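Side-chain contacts in CRISPR pre-crRNA endoribonuclease Cas5d (Mannheimia succiniciproducens, PDB 3KG4), which cleaves CRISPR precursor transcripts as a metal-independent endoribonuclease, a step in making the guide RNAs of an antiviral defence system: residues A16-P21 with R27-V32; L9-D14 with P154-R159; K62-E67 with F184-G189. All blocks are in the same frame, centred on the assembly; numbering follows the deposited sequence.

Contact 1 (A16-P21 with R27-V32)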
loop_
_atom_site.group_PDB
_atom_site.type_symbol
_atom_site.label_atom_id
_atom_site.label_comp_id
_atom_site.label_asym_id
_atom_site.label_seq_id
_atom_site.Cartn_x
_atom_site.Cartn_y
_atom_site.Cartn_z
ATOM N N ALA A 16 4.789 6.722 9.423
ATOM C CA ALA A 16 5.065 5.596 8.523
ATOM C C ALA A 16 6.552 5.526 8.238
ATOM O O ALA A 16 7.223 6.534 8.187
ATOM C CB ALA A 16 4.304 5.728 7.183
ATOM N N CYS A 17 7.044 4.336 8.002
ATOM C CA CYS A 17 8.416 4.170 7.614
ATOM C C CYS A 17 8.547 3.020 6.627
ATOM O O CYS A 17 8.528 1.843 7.003
ATOM C CB CYS A 17 9.336 3.951 8.836
ATOM S SG CYS A 17 11.054 4.043 8.308
ATOM N N PHE A 18 8.629 3.383 5.345
ATOM C CA PHE A 18 8.842 2.439 4.280
ATOM C C PHE A 18 10.313 2.498 3.921
ATOM O O PHE A 18 10.773 3.325 3.114
ATOM C CB PHE A 18 7.954 2.784 3.092
ATOM C CG PHE A 18 6.546 2.993 3.473
ATOM C CD1 PHE A 18 5.746 1.913 3.863
ATOM C CD2 PHE A 18 6.014 4.272 3.536
ATOM C CE1 PHE A 18 4.391 2.137 4.263
ATOM C CE2 PHE A 18 4.701 4.486 3.920
ATOM C CZ PHE A 18 3.891 3.426 4.282
ATOM N N THR A 19 11.068 1.624 4.561
ATOM C CA THR A 19 12.494 1.816 4.649
ATOM C C THR A 19 13.227 1.722 3.299
ATOM O O THR A 19 13.064 0.767 2.557
ATOM C CB THR A 19 13.087 0.785 5.655
ATOM O OG1 THR A 19 12.432 0.955 6.920
ATOM C CG2 THR A 19 14.593 0.993 5.791
ATOM N N ARG A 20 14.052 2.726 2.982
ATOM C CA ARG A 20 14.839 2.742 1.740
ATOM C C ARG A 20 16.012 1.743 1.907
ATOM O O ARG A 20 16.703 1.747 2.918
ATOM C CB ARG A 20 15.388 4.140 1.398
ATOM C CG ARG A 20 14.330 5.221 1.284
ATOM C CD ARG A 20 14.901 6.578 0.773
ATOM N NE ARG A 20 15.399 6.345 -0.580
ATOM C CZ ARG A 20 14.886 6.802 -1.719
ATOM N NH1 ARG A 20 13.851 7.640 -1.770
ATOM N NH2 ARG A 20 15.470 6.431 -2.836
ATOM N N PRO A 21 16.213 0.867 0.929
ATOM C CA PRO A 21 17.191 -0.209 1.177
ATOM C C PRO A 21 18.640 0.248 1.047
ATOM O O PRO A 21 19.518 -0.308 1.713
ATOM C CB PRO A 21 16.816 -1.277 0.137
ATOM C CG PRO A 21 16.186 -0.476 -1.019
ATOM C CD PRO A 21 15.465 0.681 -0.333
ATOM N N ARG A 27 17.872 4.328 9.328
ATOM C CA ARG A 27 16.638 4.004 8.643
ATOM C C ARG A 27 16.013 5.317 8.143
ATOM O O ARG A 27 15.804 6.244 8.913
ATOM C CB ARG A 27 15.735 3.320 9.627
ATOM C CG ARG A 27 14.432 2.830 9.129
ATOM C CD ARG A 27 13.789 1.822 10.149
ATOM N NE ARG A 27 14.488 0.528 10.191
ATOM C CZ ARG A 27 14.024 -0.577 10.789
ATOM N NH1 ARG A 27 12.847 -0.601 11.423
ATOM N NH2 ARG A 27 14.750 -1.684 10.761
ATOM N N VAL A 28 15.748 5.366 6.852
ATOM C CA VAL A 28 15.118 6.519 6.194
ATOM C C VAL A 28 13.986 6.017 5.288
ATOM O O VAL A 28 14.193 5.110 4.508
ATOM C CB VAL A 28 16.113 7.285 5.295
ATOM C CG1 VAL A 28 15.426 8.484 4.624
ATOM C CG2 VAL A 28 17.351 7.763 6.124
ATOM N N SER A 29 12.802 6.594 5.454
ATOM C CA SER A 29 11.611 6.168 4.682
ATOM C C SER A 29 11.657 6.725 3.253
ATOM O O SER A 29 12.166 7.823 2.965
ATOM C CB SER A 29 10.324 6.655 5.364
ATOM O OG SER A 29 9.112 6.262 4.663
ATOM N N TYR A 30 11.092 5.942 2.358
ATOM C CA TYR A 30 10.680 6.430 1.084
ATOM C C TYR A 30 9.639 7.526 1.291
ATOM O O TYR A 30 9.084 7.682 2.393
ATOM C CB TYR A 30 10.066 5.323 0.312
ATOM C CG TYR A 30 10.981 4.371 -0.382
ATOM C CD1 TYR A 30 11.825 4.804 -1.411
ATOM C CD2 TYR A 30 10.926 3.027 -0.110
ATOM C CE1 TYR A 30 12.627 3.906 -2.107
ATOM C CE2 TYR A 30 11.727 2.118 -0.797
ATOM C CZ TYR A 30 12.571 2.580 -1.796
ATOM O OH TYR A 30 13.358 1.710 -2.510
ATOM N N ASP A 31 9.396 8.296 0.238
ATOM C CA ASP A 31 8.450 9.407 0.286
ATOM C C ASP A 31 7.005 8.982 0.387
ATOM O O ASP A 31 6.185 9.767 0.870
ATOM C CB ASP A 31 8.579 10.307 -0.976
ATOM C CG ASP A 31 9.874 11.036 -1.053
ATOM O OD1 ASP A 31 10.773 10.786 -0.226
ATOM O OD2 ASP A 31 9.987 11.940 -1.936
ATOM N N VAL A 32 6.705 7.769 -0.055
ATOM C CA VAL A 32 5.347 7.224 -0.066
ATOM C C VAL A 32 5.435 5.712 0.169
ATOM O O VAL A 32 6.502 5.085 0.082
ATOM C CB VAL A 32 4.649 7.445 -1.444
ATOM C CG1 VAL A 32 4.605 8.993 -1.833
ATOM C CG2 VAL A 32 5.382 6.682 -2.554
HETATM O O HOH W 1 12.698 9.144 0.644
HETATM O O HOH W 2 17.020 3.261 5.317
#
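Tyr30 and Arg20 bury more surface than any other residues here, and they do so largely against each other. The two side chains cross at about a right angle: the aliphatic CG of Arg20 sits over one face of the phenol ring in a CH-pi contact, 3.9 Å from the ring centroid, while farther out the guanidinium lays one of its own faces over CD1 of Tyr30. The planes of the two groups are 54° apart, so this is no parallel stack. A bend at chi3 of Arg20 (63°) turns the guanidinium back over the tyrosine. NE forms a salt bridge with Glu22, and water 1 lies at the guanidinium edge, taking a bond from NH1 and giving its own protons to Ser29 O and Asp31 OD1. At the far end of the ring, Pro21 CD packs 3.2 Å from Tyr30 OH, the hydroxyl that is hydrogen-bonded to the backbone of Leu192 in strand 186-195. The backbones beneath these side chains meet in a single beta bridge between Thr19 and Ser29, where the irregular chain after strand 15-16 passes the end of strand 27-28, both short strands belonging to the small mixed sheet built round strand 107-112. Tyr30 N gives a nearly straight bond of 2.7 Å to Phe18 O, and Arg20 N one of 2.8 Å to Val28 O. Ser29 fastens the same crossing from its side chain. With OG anti to the backbone N (chi1 -180°), the hydroxyl accepts from Phe18 N at 3.0 Å and donates to Tyr30 O at 2.7 Å, entering in the carbonyl plane on a lone pair. On the other flank, the methylenes of Arg27 run across Thr19, with CG 3.5 Å from Thr19 OG1, and also touch Cys17 SG.

Contact 2 (L9-D14 with P154-R159)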
loop_
_atom_site.group_PDB
_atom_site.type_symbol
_atom_site.label_atom_id
_atom_site.label_comp_id
_atom_site.label_asym_id
_atom_site.label_seq_id
_atom_site.Cartn_x
_atom_site.Cartn_y
_atom_site.Cartn_z
ATOM N N LEU A 9 -8.903 0.621 -0.633
ATOM C CA LEU A 9 -8.731 0.692 0.814
ATOM C C LEU A 9 -8.093 2.033 1.163
ATOM O O LEU A 9 -7.008 2.390 0.676
ATOM C CB LEU A 9 -7.879 -0.493 1.337
ATOM C CG LEU A 9 -7.783 -0.648 2.869
ATOM C CD1 LEU A 9 -9.108 -1.197 3.477
ATOM C CD2 LEU A 9 -6.577 -1.528 3.259
ATOM N N HIS A 10 -8.786 2.785 1.996
ATOM C CA HIS A 10 -8.289 4.011 2.581
ATOM C C HIS A 10 -7.446 3.650 3.796
ATOM O O HIS A 10 -7.882 2.867 4.667
ATOM C CB HIS A 10 -9.484 4.894 2.980
ATOM C CG HIS A 10 -9.104 6.246 3.513
ATOM N ND1 HIS A 10 -9.898 6.945 4.389
ATOM C CD2 HIS A 10 -7.995 7.006 3.324
ATOM C CE1 HIS A 10 -9.322 8.101 4.683
ATOM N NE2 HIS A 10 -8.170 8.170 4.035
ATOM N N ILE A 11 -6.200 4.116 3.827
ATOM C CA ILE A 11 -5.311 3.874 4.975
ATOM C C ILE A 11 -4.700 5.173 5.452
ATOM O O ILE A 11 -4.452 6.074 4.657
ATOM C CB ILE A 11 -4.207 2.809 4.649
ATOM C CG1 ILE A 11 -3.257 3.307 3.533
ATOM C CG2 ILE A 11 -4.866 1.483 4.299
ATOM C CD1 ILE A 11 -2.058 2.349 3.209
ATOM N N TRP A 12 -4.480 5.286 6.761
ATOM C CA TRP A 12 -3.823 6.443 7.300
ATOM C C TRP A 12 -3.097 6.126 8.609
ATOM O O TRP A 12 -3.292 5.064 9.216
ATOM C CB TRP A 12 -4.831 7.563 7.509
ATOM C CG TRP A 12 -5.888 7.204 8.492
ATOM C CD1 TRP A 12 -5.888 7.507 9.819
ATOM C CD2 TRP A 12 -7.106 6.459 8.250
ATOM N NE1 TRP A 12 -7.033 6.998 10.430
ATOM C CE2 TRP A 12 -7.793 6.359 9.491
ATOM C CE3 TRP A 12 -7.673 5.859 7.123
ATOM C CZ2 TRP A 12 -9.030 5.699 9.629
ATOM C CZ3 TRP A 12 -8.920 5.205 7.260
ATOM C CH2 TRP A 12 -9.579 5.138 8.509
ATOM N N GLY A 13 -2.276 7.066 9.037
ATOM C CA GLY A 13 -1.462 6.885 10.245
ATOM C C GLY A 13 -0.718 8.148 10.574
ATOM O O GLY A 13 -0.436 8.947 9.700
ATOM N N ASP A 14 -0.393 8.342 11.848
ATOM C CA ASP A 14 0.349 9.527 12.254
ATOM C C ASP A 14 1.796 9.436 11.789
ATOM O O ASP A 14 2.418 10.453 11.571
ATOM C CB ASP A 14 0.327 9.691 13.779
ATOM C CG ASP A 14 -1.056 10.112 14.323
ATOM O OD1 ASP A 14 -1.963 10.438 13.524
ATOM O OD2 ASP A 14 -1.210 10.094 15.567
ATOM N N PRO A 154 -2.501 -4.462 10.368
ATOM C CA PRO A 154 -1.629 -3.858 9.341
ATOM C C PRO A 154 -0.787 -2.691 9.898
ATOM O O PRO A 154 -1.178 -1.997 10.827
ATOM C CB PRO A 154 -2.616 -3.397 8.265
ATOM C CG PRO A 154 -3.899 -3.204 8.952
ATOM C CD PRO A 154 -3.928 -4.192 10.111
ATOM N N CYS A 155 0.375 -2.495 9.281
ATOM C CA CYS A 155 1.308 -1.488 9.732
ATOM C C CYS A 155 1.820 -0.709 8.534
ATOM O O CYS A 155 1.764 -1.178 7.402
ATOM C CB CYS A 155 2.471 -2.110 10.512
ATOM S SG CYS A 155 3.660 -3.015 9.556
ATOM N N MET A 156 2.285 0.502 8.819
ATOM C CA MET A 156 2.789 1.394 7.825
ATOM C C MET A 156 4.299 1.219 7.720
ATOM O O MET A 156 5.043 2.099 8.090
ATOM C CB MET A 156 2.436 2.809 8.229
ATOM C CG MET A 156 0.966 3.072 8.118
ATOM S SD MET A 156 0.480 3.249 6.363
ATOM C CE MET A 156 -0.728 4.446 6.629
ATOM N N GLY A 157 4.718 0.066 7.214
ATOM C CA GLY A 157 6.100 -0.200 6.874
ATOM C C GLY A 157 6.933 -0.844 7.964
ATOM O O GLY A 157 7.825 -1.622 7.658
ATOM N N VAL A 158 6.701 -0.481 9.210
ATOM C CA VAL A 158 7.376 -1.142 10.335
ATOM C C VAL A 158 6.366 -1.421 11.421
ATOM O O VAL A 158 5.398 -0.685 11.594
ATOM C CB VAL A 158 8.556 -0.300 10.911
ATOM C CG1 VAL A 158 9.688 -0.150 9.849
ATOM C CG2 VAL A 158 8.056 1.050 11.401
ATOM N N ARG A 159 6.628 -2.471 12.194
ATOM C CA ARG A 159 5.653 -2.977 13.171
ATOM C C ARG A 159 5.132 -1.926 14.160
ATOM O O ARG A 159 3.971 -1.947 14.527
ATOM C CB ARG A 159 6.237 -4.221 13.908
#
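Strand 7-13 belongs to the seven-stranded antiparallel sheet, and near its end Ile11, Trp12 and Gly13 receive the side chain of Met156 from the loop between helix 135-146 and strand 164-167. The methionine is the sole residue of 154-159 to touch the strand, and it does so by van der Waals packing, with no hydrogen bond between the two segments. Its sulfur, SD, lies 4.1 Å from Ile11 CD1, the two side chains meeting at a slant, while the terminal methyl CE reaches past it to the backbone, 3.5 Å from Trp12 C and 3.9 Å from Gly13 N. Bends at chi2 (-74°) and chi3 (-145°) carry the methyl onto this peptide group. In this sheet of the Cas5 fold, strand 7-13 is paired with 114-124 on one flank and 164-167 on the other, and Met156 also packs on Val114 and Ala163. Ile11, its CB directed toward the loop, is buried and is also touched by Ile41 of helix 35-45 and by Phe165. The CB of Trp12 points away from the loop, and CE3 of its indole rests over the centre of the His10 ring, 3.6 Å above that plane.

Contact 3 (K62-E67 with F184-G189)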
loop_
_atom_site.group_PDB
_atom_site.type_symbol
_atom_site.label_atom_id
_atom_site.label_comp_id
_atom_site.label_asym_id
_atom_site.label_seq_id
_atom_site.Cartn_x
_atom_site.Cartn_y
_atom_site.Cartn_z
ATOM N N LYS A 62 -1.828 13.196 1.410
ATOM C CA LYS A 62 -1.338 14.193 2.313
ATOM C C LYS A 62 0.096 14.607 1.963
ATOM O O LYS A 62 0.840 13.824 1.404
ATOM C CB LYS A 62 -1.428 13.679 3.743
ATOM C CG LYS A 62 -2.849 13.693 4.302
ATOM C CD LYS A 62 -2.850 13.291 5.753
ATOM C CE LYS A 62 -3.920 14.006 6.558
ATOM N NZ LYS A 62 -4.069 13.399 7.926
ATOM N N PRO A 63 0.453 15.866 2.247
ATOM C CA PRO A 63 1.781 16.352 1.914
ATOM C C PRO A 63 2.870 15.473 2.529
ATOM O O PRO A 63 2.710 14.966 3.621
ATOM C CB PRO A 63 1.814 17.770 2.518
ATOM C CG PRO A 63 0.394 18.097 2.816
ATOM C CD PRO A 63 -0.282 16.818 3.093
ATOM N N ILE A 64 3.909 15.237 1.735
ATOM C CA ILE A 64 5.062 14.431 2.097
ATOM C C ILE A 64 5.908 15.190 3.126
ATOM O O ILE A 64 6.485 16.242 2.808
ATOM C CB ILE A 64 5.859 14.049 0.813
ATOM C CG1 ILE A 64 4.934 13.295 -0.156
ATOM C CG2 ILE A 64 7.090 13.163 1.160
ATOM C CD1 ILE A 64 5.502 12.989 -1.526
ATOM N N ARG A 65 5.954 14.678 4.361
ATOM C CA ARG A 65 6.697 15.320 5.457
ATOM C C ARG A 65 7.403 14.303 6.345
ATOM O O ARG A 65 6.858 13.241 6.596
ATOM C CB ARG A 65 5.773 16.173 6.308
ATOM C CG ARG A 65 5.518 17.508 5.609
ATOM C CD ARG A 65 4.555 18.399 6.356
ATOM N NE ARG A 65 3.473 17.645 6.989
ATOM C CZ ARG A 65 3.373 17.419 8.295
ATOM N NH1 ARG A 65 4.295 17.877 9.149
ATOM N NH2 ARG A 65 2.351 16.711 8.753
ATOM N N PHE A 66 8.581 14.672 6.843
ATOM C CA PHE A 66 9.465 13.756 7.556
ATOM C C PHE A 66 9.784 14.275 8.943
ATOM O O PHE A 66 9.756 15.491 9.195
ATOM C CB PHE A 66 10.776 13.600 6.801
ATOM C CG PHE A 66 10.638 12.925 5.485
ATOM C CD1 PHE A 66 10.581 11.555 5.405
ATOM C CD2 PHE A 66 10.631 13.652 4.297
ATOM C CE1 PHE A 66 10.485 10.922 4.183
ATOM C CE2 PHE A 66 10.495 13.001 3.090
ATOM C CZ PHE A 66 10.446 11.641 3.039
ATOM N N GLU A 67 10.081 13.358 9.850
ATOM C CA GLU A 67 10.550 13.709 11.200
ATOM C C GLU A 67 11.570 12.652 11.611
ATOM O O GLU A 67 11.359 11.455 11.361
ATOM C CB GLU A 67 9.349 13.743 12.168
ATOM C CG GLU A 67 9.624 14.154 13.607
ATOM C CD GLU A 67 8.367 14.005 14.499
ATOM O OE1 GLU A 67 7.297 14.550 14.158
ATOM O OE2 GLU A 67 8.427 13.314 15.535
ATOM N N PHE A 184 1.417 17.655 -6.436
ATOM C CA PHE A 184 0.505 16.783 -7.112
ATOM C C PHE A 184 1.221 15.931 -8.187
ATOM O O PHE A 184 0.760 14.864 -8.560
ATOM C CB PHE A 184 -0.559 17.697 -7.747
ATOM C CG PHE A 184 -1.943 17.122 -7.779
ATOM C CD1 PHE A 184 -2.490 16.500 -6.667
ATOM C CD2 PHE A 184 -2.709 17.223 -8.926
ATOM C CE1 PHE A 184 -3.758 15.978 -6.696
ATOM C CE2 PHE A 184 -3.990 16.696 -8.970
ATOM C CZ PHE A 184 -4.510 16.066 -7.842
ATOM N N ASN A 185 2.320 16.457 -8.716
ATOM C CA ASN A 185 3.048 15.835 -9.804
ATOM C C ASN A 185 4.500 15.851 -9.400
ATOM O O ASN A 185 5.053 16.929 -9.138
ATOM C CB ASN A 185 2.824 16.600 -11.104
ATOM C CG ASN A 185 1.401 16.487 -11.612
ATOM O OD1 ASN A 185 0.995 15.450 -12.125
ATOM N ND2 ASN A 185 0.639 17.583 -11.508
ATOM N N ARG A 186 5.079 14.652 -9.235
ATOM C CA ARG A 186 6.429 14.489 -8.702
ATOM C C ARG A 186 7.068 13.190 -9.211
ATOM O O ARG A 186 6.459 12.147 -9.140
ATOM C CB ARG A 186 6.450 14.417 -7.177
ATOM C CG ARG A 186 7.849 14.401 -6.626
ATOM C CD ARG A 186 7.929 14.122 -5.119
ATOM N NE ARG A 186 7.651 15.311 -4.344
ATOM C CZ ARG A 186 7.968 15.485 -3.066
ATOM N NH1 ARG A 186 8.605 14.534 -2.386
ATOM N NH2 ARG A 186 7.657 16.636 -2.470
ATOM N N ASP A 187 8.320 13.276 -9.655
ATOM C CA ASP A 187 9.081 12.082 -9.977
ATOM C C ASP A 187 9.657 11.564 -8.653
ATOM O O ASP A 187 10.533 12.180 -8.070
ATOM C CB ASP A 187 10.209 12.438 -10.937
ATOM C CG ASP A 187 11.000 11.219 -11.393
ATOM O OD1 ASP A 187 10.723 10.049 -10.966
ATOM O OD2 ASP A 187 11.926 11.465 -12.170
ATOM N N LEU A 188 9.176 10.428 -8.184
ATOM C CA LEU A 188 9.701 9.875 -6.917
ATOM C C LEU A 188 10.971 9.051 -7.136
ATOM O O LEU A 188 11.596 8.630 -6.187
ATOM C CB LEU A 188 8.601 9.019 -6.241
ATOM C CG LEU A 188 7.399 9.888 -5.810
ATOM C CD1 LEU A 188 6.205 9.085 -5.459
ATOM C CD2 LEU A 188 7.796 10.773 -4.649
ATOM N N GLY A 189 11.347 8.792 -8.386
ATOM C CA GLY A 189 12.581 8.039 -8.645
ATOM C C GLY A 189 12.344 6.529 -8.519
ATOM O O GLY A 189 11.204 6.047 -8.529
#
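Ile64 and Arg186 come from opposite directions and meet through a methyl group laid on a guanidinium face. CD1 of Ile64 stands 3.6 Å from NH1 and 3.8 Å from CZ of Arg186, displaced from the middle of the flat group toward its rim; CG2 makes a looser approach to the same nitrogen. The contact bridges two sheets of the Cas5 fold: segment 62-67 leads into strand 66-70 of the small mixed sheet, whereas 186-189 opens strand 186-195, an outermost strand of the seven-stranded antiparallel sheet. Ile64 CD1 also just reaches Leu188 CD2, and the isoleucine packs in turn on Leu111 of strand 107-112. Its reach follows from chi2 of 173°, which extends CD1 away from the backbone toward the arginine.

The chain of Arg186 runs extended until chi3 (-80°) turns the guanidinium. The polar end is held from outside the two segments: NH1 makes a salt bridge to Asp31, while NH2 has a long, weak ion pair with Glu183. That same glutamate, through OE2, accepts a hydrogen bond from the backbone N of Ile64. Glu183 thus holds the backbone of Ile64 and is only loosely paired with Arg186, and the methyl covers a cation whose charge probably is partly balanced by Asp31.

The strand that carries Arg186 is paired through residues 186 and 188 with Leu210 and Ala208, and it is distorted at once: Leu188 and Gly189 both face Ala208 in a classic beta bulge. Asp187 makes an Asx turn at this bulge, and its OD2 forms a salt bridge with Arg207. Its other oxygen, OD1, accepts from Gly189 N at 2.9 Å, with the donor 49° out of the carboxylate plane.

From the N terminus the chain first runs through 9-14, whose partner, 154-159, follows after 139 intervening residues and closes contact 2. Contact 1 forms almost at once, 16-21 returning on 27-32 after only five residues, and so falls wholly within that large loop. Segment 62-67 also lies within it, but its partner 184-189 comes after 154-159, so contacts 2 and 3 cross, while 1 and 3 follow in series. Contact 1 touches both others: Cys17 N probably donates to Met156 O, and Asp31 packs on Ile64 and Phe66. Together they tie the small mixed sheet to strand 7-13 and to the edge strand 186-195 of the seven-stranded one.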